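Local coordinates for Tol-Pal system protein TolA (Pseudomonas aeruginosa, PDB 1LR0) that probably works within the Tol-Pal system, which spans the cell envelope, to keep the outer membrane intact and draw it inward during cell division, at residues Arg102-Phe105 / Asp106-Arg110; Gly92-Pro95 / Glu96-Gln99. All coordinates share one frame; numbering follows the deposited sequence.

Contact 1 (Arg102-Phe105 / Asp106-Arg110)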
# COMPACT_ATOMS: atom_id res chain seq x y z
N ARG A 102 16.23 0.24 -4.37
CA ARG A 102 15.55 -0.04 -5.56
C ARG A 102 15.08 -1.45 -5.67
O ARG A 102 14.01 -1.68 -6.27
CB ARG A 102 16.41 0.32 -6.74
CG ARG A 102 15.67 0.06 -8.04
CD ARG A 102 14.51 1.08 -8.21
NE ARG A 102 14.62 1.70 -9.51
CZ ARG A 102 15.07 2.92 -9.74
NH1 ARG A 102 15.44 3.73 -8.75
NH2 ARG A 102 15.14 3.31 -10.98
N ALA A 103 15.82 -2.42 -5.12
CA ALA A 103 15.36 -3.78 -5.32
C ALA A 103 14.13 -4.00 -4.48
O ALA A 103 13.31 -4.80 -4.82
CB ALA A 103 16.40 -4.77 -4.92
N THR A 104 14.07 -3.36 -3.34
CA THR A 104 12.89 -3.51 -2.49
C THR A 104 11.69 -2.86 -3.18
O THR A 104 10.62 -3.46 -3.28
CB THR A 104 13.15 -2.88 -1.15
OG1 THR A 104 14.31 -3.47 -0.56
CG2 THR A 104 12.01 -3.24 -0.17
N PHE A 105 11.86 -1.65 -3.68
CA PHE A 105 10.82 -1.05 -4.52
C PHE A 105 10.27 -1.95 -5.57
O PHE A 105 9.05 -2.23 -5.66
CB PHE A 105 11.25 0.21 -5.23
CG PHE A 105 10.11 0.86 -6.01
CD1 PHE A 105 9.11 1.54 -5.34
CD2 PHE A 105 9.99 0.66 -7.38
CE1 PHE A 105 8.03 2.08 -6.03
CE2 PHE A 105 8.94 1.21 -8.11
CZ PHE A 105 7.94 1.91 -7.44
N ASP A 106 11.18 -2.45 -6.40
CA ASP A 106 10.78 -3.24 -7.51
C ASP A 106 10.04 -4.51 -7.06
O ASP A 106 9.17 -5.01 -7.77
CB ASP A 106 12.02 -3.68 -8.32
CG ASP A 106 12.57 -2.58 -9.27
OD1 ASP A 106 11.85 -1.60 -9.66
OD2 ASP A 106 13.74 -2.67 -9.73
N SER A 107 10.41 -5.02 -5.91
CA SER A 107 9.86 -6.28 -5.52
C SER A 107 8.44 -6.06 -4.93
O SER A 107 7.57 -6.86 -5.17
CB SER A 107 10.72 -6.88 -4.44
OG SER A 107 9.97 -7.86 -3.72
N LEU A 108 8.29 -4.98 -4.19
CA LEU A 108 7.12 -4.78 -3.40
C LEU A 108 6.15 -3.67 -3.77
O LEU A 108 4.96 -3.78 -3.41
CB LEU A 108 7.57 -4.50 -2.00
CG LEU A 108 7.98 -5.80 -1.30
CD1 LEU A 108 8.58 -5.49 0.03
CD2 LEU A 108 6.80 -6.76 -1.11
N TYR A 109 6.65 -2.63 -4.42
CA TYR A 109 5.86 -1.39 -4.57
C TYR A 109 5.68 -0.93 -5.94
O TYR A 109 4.80 -0.09 -6.20
CB TYR A 109 6.36 -0.25 -3.71
CG TYR A 109 5.98 -0.45 -2.25
CD1 TYR A 109 6.83 -1.10 -1.34
CD2 TYR A 109 4.72 -0.09 -1.79
CE1 TYR A 109 6.49 -1.25 -0.02
CE2 TYR A 109 4.35 -0.34 -0.44
CZ TYR A 109 5.23 -0.92 0.43
OH TYR A 109 4.92 -1.15 1.79
N ARG A 110 6.44 -1.48 -6.88
CA ARG A 110 6.14 -1.20 -8.25
C ARG A 110 4.76 -1.62 -8.70
O ARG A 110 4.07 -0.93 -9.52
CB ARG A 110 7.24 -1.81 -9.17
CG ARG A 110 7.16 -1.29 -10.58
CD ARG A 110 8.32 -1.78 -11.50
NE ARG A 110 9.65 -1.25 -11.18
CZ ARG A 110 10.20 -0.13 -11.74
NH1 ARG A 110 9.53 0.62 -12.59
NH2 ARG A 110 11.43 0.25 -11.43
O HOH W 1 14.41 -0.81 -11.31

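Contact 2 (Gly92-Pro95 / Glu96-Gln99)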
# COMPACT_ATOMS: atom_id res chain seq x y z
N GLY A 92 -1.76 10.92 -6.75
CA GLY A 92 -0.78 11.49 -7.70
C GLY A 92 0.62 10.89 -7.60
O GLY A 92 1.12 10.24 -8.49
N ARG A 93 1.17 11.05 -6.42
CA ARG A 93 2.54 10.62 -6.07
C ARG A 93 2.80 10.36 -4.61
O ARG A 93 2.33 11.07 -3.76
CB ARG A 93 3.57 11.66 -6.55
CG ARG A 93 3.35 13.11 -6.10
CD ARG A 93 4.29 14.14 -6.76
NE ARG A 93 5.68 13.91 -6.54
CZ ARG A 93 6.37 14.48 -5.58
NH1 ARG A 93 5.78 15.29 -4.75
NH2 ARG A 93 7.66 14.29 -5.48
N ILE A 94 3.70 9.44 -4.37
CA ILE A 94 4.12 9.08 -3.04
C ILE A 94 5.64 9.08 -3.03
O ILE A 94 6.19 7.95 -3.07
CB ILE A 94 3.51 7.68 -2.64
CG1 ILE A 94 1.99 7.76 -2.84
CG2 ILE A 94 3.79 7.48 -1.21
CD1 ILE A 94 1.23 6.51 -2.42
N PRO A 95 6.29 10.27 -3.02
CA PRO A 95 7.79 10.38 -3.11
C PRO A 95 8.51 9.67 -1.94
O PRO A 95 9.71 9.36 -1.92
CB PRO A 95 8.02 11.89 -3.12
CG PRO A 95 6.68 12.50 -2.64
CD PRO A 95 5.61 11.57 -3.07
N GLU A 96 7.73 9.42 -0.89
CA GLU A 96 8.17 8.60 0.23
C GLU A 96 8.69 7.30 -0.28
O GLU A 96 9.62 6.71 0.34
CB GLU A 96 7.06 8.40 1.31
CG GLU A 96 6.64 9.69 2.01
CD GLU A 96 5.60 10.58 1.27
OE1 GLU A 96 5.28 10.33 0.09
OE2 GLU A 96 5.09 11.52 1.91
N MSE A 97 8.25 6.82 -1.44
CA MSE A 97 8.77 5.59 -1.88
C MSE A 97 10.24 5.69 -2.18
O MSE A 97 10.90 4.68 -2.26
CB MSE A 97 8.11 5.11 -3.12
CG MSE A 97 6.66 4.88 -2.95
SE MSE A 97 6.43 3.13 -1.93
CE MSE A 97 4.60 3.59 -1.08
N GLN A 98 10.77 6.89 -2.30
CA GLN A 98 12.17 7.00 -2.74
C GLN A 98 13.10 6.57 -1.64
O GLN A 98 14.29 6.50 -1.84
CB GLN A 98 12.51 8.41 -3.16
CG GLN A 98 11.85 8.89 -4.47
CD GLN A 98 12.01 10.37 -4.69
OE1 GLN A 98 13.00 10.96 -4.26
NE2 GLN A 98 11.05 10.98 -5.37
N GLN A 99 12.58 6.28 -0.47
CA GLN A 99 13.37 5.85 0.67
C GLN A 99 13.74 4.39 0.63
O GLN A 99 14.58 3.92 1.39
CB GLN A 99 12.54 6.05 1.89
CG GLN A 99 12.21 7.58 2.07
CD GLN A 99 11.33 7.90 3.30
OE1 GLN A 99 11.06 9.10 3.60
NE2 GLN A 99 10.88 6.85 4.01

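Contact 1 (Arg102-Phe105 / Asp106-Arg110)
F105, D106 and R110 carry this local contact at the C-terminal end of helix 102-108, where the last turn passes into strand 111-116 of the TonB-like periplasmic domain. With CG anti to the backbone N (chi1 -176°), the F105 ring lies against the backbone and CB atoms of Y109 and R110. Its CD1 lies 3.7 Å from Y109 CB, and its CE2 lies 3.6 Å from R110 CB. The backbone N of R110 sits above one face of the ring, offset toward the rim. Two amides, i+4 and i+5, grip the carbonyl oxygen of F105, that of Y109 (N to O 2.7 Å) and that of R110 (N to O 3.0 Å). The R110 guanidinium stands nearly upright to the F105 ring, their planes 80° apart, with F105 CE2 over one face of the guanidinium, offset toward its rim. Side-on, R110 gives two bonds to one oxygen of D106, NH2 to OD1 at 2.6 Å and NE to OD1 at 2.7 Å. The NH2 bond uses the syn lone pair, whereas NE arrives from above the carboxylate plane. The other oxygen, D106 OD2, receives a hydrogen bond from a water at 2.5 Å, and that water accepts from R102 NE at 3.1 Å.

Contact 2 (Gly92-Pro95 / Glu96-Gln99)
Successive i to i+3 bonds, M97 N to I94 O (2.9 Å, N-H...O angle 170°), Q98 N to P95 O (2.7 Å) and Q99 N to E96 O (3.1 Å), build a 3-10 segment that starts at P95 and runs to Q99, the I94 carbonyl serving as its first acceptor; in the first two the donor stands above the carbonyl plane, not on a lone pair. I94 is still loop, and P95, whose ring nitrogen has no hydrogen to donate, is the first residue with helical phi and psi. E96 doubles back alongside the P95 ring: its chain bends at chi2 (82°), placing OE1 3.4 Å from P95 CD. The same oxygen touches I94 CG2 at 3.5 Å, the I94 and E96 side chains crossing at about a right angle. On the buried side, I94 and selenomethionine M97 lie side by side, pointing the same way, with I94 CG2 4.0 Å from M97 CE. Both pack against I34 of helix 4-41, and I94 also meets L33. Q98 runs extended beyond CG, its amide beside the proline, NE2 lying 3.9 Å from P95 CB; that nitrogen is hydrogen-bonded to the backbone oxygen of D63. The R93 guanidinium has P95 CG over one face. The whole is a short proline-led 3-10 segment, connecting helices 78-91 and 102-108 in the TonB-like C-terminal domain of TolA.

Along the chain, helix 4-41 and the strand pair 54-60 and 66-73 come first; helix 78-91 then gives way at G92, the first residue to leave helical phi and psi, and contact 2 follows at once. Contact 1 comes later, on helix 102-108, and runs into strand 111-116. The two are in series, neither nested nor crossed, and each closes only a local turn. They nevertheless meet in space, their centres about 12 Å apart: Y109 CG lies 3.6 Å from M97 SE, and F105 CE1 lies 4.2 Å from M97 CB. Because M97 and Y109 both touch I34, the two turns share a footing on helix 4-41, while R110 pairs through its backbone with M60 of the sheet.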